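Local coordinates for dihydrodipicolinate synthase (Rhodopseudomonas palustris, PDB 3DZ1), which is a DapA-family lyase that probably forms 4-hydroxy-tetrahydrodipicolinate in lysine biosynthesis, with pyruvate as a likely substrate, at residues T218-P223 / R253-Q258. Numbering follows the deposited sequence.
Sequences TGYCFP and RYEHQQ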
ATOM      1  N   THR A 218     -18.301   4.484  19.901  1.00 12.49           N
ATOM      2  CA  THR A 218     -17.038   5.022  20.378  1.00 13.88           C
ATOM      3  C   THR A 218     -16.208   4.220  21.370  1.00 10.98           C
ATOM      4  O   THR A 218     -16.736   3.585  22.278  1.00 10.44           O
ATOM      5  CB  THR A 218     -17.290   6.406  21.015  1.00 14.72           C
ATOM      6  OG1 THR A 218     -16.076   6.910  21.574  1.00 15.36           O
ATOM      7  CG2 THR A 218     -18.340   6.295  22.115  1.00 14.40           C
ATOM      8  N   GLY A 219     -14.892   4.289  21.184  1.00 11.81           N
ATOM      9  CA  GLY A 219     -13.958   3.630  22.076  1.00 11.13           C
ATOM     10  C   GLY A 219     -13.373   4.679  23.015  1.00 12.39           C
ATOM     11  O   GLY A 219     -12.494   4.383  23.824  1.00 11.11           O
ATOM     12  N   TYR A 220     -13.867   5.912  22.906  1.00 11.13           N
ATOM     13  CA  TYR A 220     -13.404   7.022  23.742  1.00 12.95           C
ATOM     14  C   TYR A 220     -13.585   6.699  25.229  1.00 12.58           C
ATOM     15  O   TYR A 220     -14.627   6.170  25.631  1.00 12.13           O
ATOM     16  CB  TYR A 220     -14.176   8.296  23.377  1.00 13.76           C
ATOM     17  CG  TYR A 220     -13.740   9.535  24.128  1.00 14.08           C
ATOM     18  CD1 TYR A 220     -12.395   9.910  24.183  1.00 14.98           C
ATOM     19  CD2 TYR A 220     -14.676  10.345  24.770  1.00 15.25           C
ATOM     20  CE1 TYR A 220     -11.996  11.063  24.862  1.00 15.03           C
ATOM     21  CE2 TYR A 220     -14.289  11.497  25.448  1.00 15.01           C
ATOM     22  CZ  TYR A 220     -12.950  11.851  25.491  1.00 14.80           C
ATOM     23  OH  TYR A 220     -12.576  12.994  26.161  1.00 13.01           O
ATOM     24  N   CYS A 221     -12.575   7.029  26.036  1.00 10.47           N
ATOM     25  CA  CYS A 221     -12.605   6.744  27.472  1.00 10.10           C
ATOM     26  C   CYS A 221     -13.671   7.471  28.291  1.00 10.25           C
ATOM     27  O   CYS A 221     -13.785   7.254  29.497  1.00  8.13           O
ATOM     28  CB  CYS A 221     -11.215   6.971  28.094  1.00 11.75           C
ATOM     29  SG  CYS A 221     -10.491   8.598  27.828  1.00 12.72           S
ATOM     30  N   PHE A 222     -14.444   8.341  27.645  1.00  9.97           N
ATOM     31  CA  PHE A 222     -15.534   9.032  28.324  1.00  9.43           C
ATOM     32  C   PHE A 222     -16.804   8.841  27.507  1.00  9.46           C
ATOM     33  O   PHE A 222     -17.403   9.800  27.019  1.00  8.45           O
ATOM     34  CB  PHE A 222     -15.224  10.517  28.503  1.00 12.02           C
ATOM     35  CG  PHE A 222     -14.301  10.799  29.651  1.00 13.94           C
ATOM     36  CD1 PHE A 222     -14.798  10.898  30.948  1.00 15.53           C
ATOM     37  CD2 PHE A 222     -12.929  10.922  29.445  1.00 13.53           C
ATOM     38  CE1 PHE A 222     -13.939  11.114  32.027  1.00 15.07           C
ATOM     39  CE2 PHE A 222     -12.063  11.140  30.517  1.00 14.60           C
ATOM     40  CZ  PHE A 222     -12.569  11.236  31.810  1.00 15.85           C
ATOM     41  N   PRO A 223     -17.230   7.579  27.339  1.00 10.48           N
ATOM     42  CA  PRO A 223     -18.443   7.321  26.564  1.00  9.99           C
ATOM     43  C   PRO A 223     -19.624   7.993  27.245  1.00 11.04           C
ATOM     44  O   PRO A 223     -20.595   8.371  26.589  1.00 10.93           O
ATOM     45  CB  PRO A 223     -18.539   5.797  26.569  1.00  9.64           C
ATOM     46  CG  PRO A 223     -17.933   5.436  27.893  1.00 10.35           C
ATOM     47  CD  PRO A 223     -16.727   6.340  27.958  1.00  9.78           C
ATOM     48  N   ARG A 253      -8.591  13.782  20.536  1.00  9.36           N
ATOM     49  CA  ARG A 253      -7.529  13.721  19.540  1.00 10.48           C
ATOM     50  C   ARG A 253      -6.258  13.059  20.055  1.00  9.72           C
ATOM     51  O   ARG A 253      -5.539  12.426  19.283  1.00  8.27           O
ATOM     52  CB  ARG A 253      -7.221  15.118  18.972  1.00 14.08           C
ATOM     53  CG  ARG A 253      -6.684  16.113  19.952  1.00 19.91           C
ATOM     54  CD  ARG A 253      -5.169  16.015  20.118  1.00 18.08           C
ATOM     55  NE  ARG A 253      -4.807  16.584  21.405  1.00 17.15           N
ATOM     56  CZ  ARG A 253      -3.890  17.525  21.598  1.00 17.54           C
ATOM     57  NH1 ARG A 253      -3.208  18.024  20.578  1.00 14.06           N
ATOM     58  NH2 ARG A 253      -3.676  17.974  22.826  1.00 16.11           N
ATOM     59  N   TYR A 254      -5.980  13.182  21.349  1.00  7.99           N
ATOM     60  CA  TYR A 254      -4.779  12.551  21.901  1.00 10.09           C
ATOM     61  C   TYR A 254      -4.938  11.031  21.836  1.00 10.65           C
ATOM     62  O   TYR A 254      -3.996  10.313  21.498  1.00  9.12           O
ATOM     63  CB  TYR A 254      -4.543  12.978  23.357  1.00  9.89           C
ATOM     64  CG  TYR A 254      -3.131  12.700  23.838  1.00 11.76           C
ATOM     65  CD1 TYR A 254      -2.143  13.681  23.768  1.00 12.10           C
ATOM     66  CD2 TYR A 254      -2.770  11.437  24.316  1.00 12.12           C
ATOM     67  CE1 TYR A 254      -0.827  13.412  24.163  1.00 13.23           C
ATOM     68  CE2 TYR A 254      -1.462  11.158  24.707  1.00 11.17           C
ATOM     69  CZ  TYR A 254      -0.496  12.148  24.628  1.00 12.30           C
ATOM     70  OH  TYR A 254       0.802  11.871  24.999  1.00  9.51           O
ATOM     71  N   GLU A 255      -6.138  10.550  22.152  1.00 10.74           N
ATOM     72  CA  GLU A 255      -6.428   9.118  22.135  1.00 13.16           C
ATOM     73  C   GLU A 255      -6.525   8.597  20.702  1.00 15.12           C
ATOM     74  O   GLU A 255      -6.362   7.401  20.449  1.00 14.63           O
ATOM     75  CB  GLU A 255      -7.748   8.837  22.861  1.00 13.54           C
ATOM     76  CG  GLU A 255      -8.005   7.363  23.132  1.00 16.42           C
ATOM     77  CD  GLU A 255      -9.429   7.087  23.588  1.00 18.63           C
ATOM     78  OE1 GLU A 255      -9.848   7.646  24.617  1.00 17.96           O
ATOM     79  OE2 GLU A 255     -10.128   6.303  22.913  1.00 22.88           O
ATOM     80  N   HIS A 256      -6.805   9.508  19.775  1.00 16.35           N
ATOM     81  CA  HIS A 256      -6.939   9.178  18.359  1.00 20.26           C
ATOM     82  C   HIS A 256      -5.577   9.051  17.678  1.00 21.04           C
ATOM     83  O   HIS A 256      -5.332   9.657  16.639  1.00 25.99           O
ATOM     84  CB  HIS A 256      -7.771  10.258  17.657  1.00 21.62           C
ATOM     85  CG  HIS A 256      -8.061   9.970  16.217  1.00 24.60           C
ATOM     86  ND1 HIS A 256      -8.794   8.876  15.809  1.00 28.28           N
ATOM     87  CD2 HIS A 256      -7.730  10.642  15.088  1.00 26.97           C
ATOM     88  CE1 HIS A 256      -8.902   8.887  14.492  1.00 27.23           C
ATOM     89  NE2 HIS A 256      -8.266   9.948  14.030  1.00 25.63           N
ATOM     90  N   GLN A 257      -4.683   8.282  18.282  1.00 22.25           N
ATOM     91  CA  GLN A 257      -3.362   8.056  17.712  1.00 22.13           C
ATOM     92  C   GLN A 257      -3.192   6.554  17.551  1.00 23.03           C
ATOM     93  O   GLN A 257      -3.458   5.798  18.481  1.00 21.07           O
ATOM     94  CB  GLN A 257      -2.267   8.597  18.636  1.00 21.59           C
ATOM     95  CG  GLN A 257      -2.097  10.097  18.606  1.00 22.74           C
ATOM     96  CD  GLN A 257      -0.996  10.565  19.539  1.00 24.34           C
ATOM     97  OE1 GLN A 257      -1.147  10.534  20.762  1.00 23.71           O
ATOM     98  NE2 GLN A 257       0.125  10.987  18.965  1.00 20.50           N
ATOM     99  N   GLN A 258      -2.757   6.119  16.375  1.00 25.62           N
ATOM    100  CA  GLN A 258      -2.562   4.697  16.126  1.00 29.15           C
ATOM    101  C   GLN A 258      -1.560   4.086  17.100  1.00 29.59           C
ATOM    102  O   GLN A 258      -0.480   4.633  17.315  1.00 29.83           O
ATOM    103  CB  GLN A 258      -2.092   4.479  14.687  1.00 33.41           C
ATOM    104  CG  GLN A 258      -3.152   4.802  13.648  1.00 38.91           C
ATOM    105  CD  GLN A 258      -4.379   3.919  13.783  1.00 42.34           C
ATOM    106  OE1 GLN A 258      -4.292   2.694  13.677  1.00 44.79           O
ATOM    107  NE2 GLN A 258      -5.532   4.537  14.019  1.00 43.95           N
TER
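Glu255, in the last turn of helix 238-255, sends its carboxylate into the loop 219-222 and accepts one backbone hydrogen bond there. With CG anti to the backbone N (chi1 -169°) and the next bond also nearly trans, the side chain reaches across to the loop. Glu255 OE1 accepts from Cys221 N through its syn lone pair, at 3.1 Å and with an N-H...O angle of 157°. The same Glu255 OE1 approaches the Tyr220 ring obliquely, 3.4 Å from Tyr220 CD1, with the carboxylate turned only 25° from the ring plane. Cys221 SG lies 3.4 Å from Glu255 OE1. Glu255 OE2 sits 3.2 Å from Gly219 O, both acceptors and not bonded; the salt bridge from OE2 to Arg265 NE, on helix 260-271, probably offsets their repulsion and is likely to favour the charged carboxylate. On the loop side, Thr218 OG1 accepts from Tyr220 N at 2.8 Å, closing an ST turn, and Tyr220 OH is hydrogen-bonded to His248 ND1, about two turns before Glu255. Replacing Glu255 by an alanine would probably leave the Cys221 N-H without this acceptor and Arg265 without this salt bridge, opening a gap beside the Tyr220 ring. The contact thus ties the loop at the C-terminal end of the eighth TIM-barrel strand, close to the predicted pyruvate-binding Met217, to the C-terminal helical region of the DapA family.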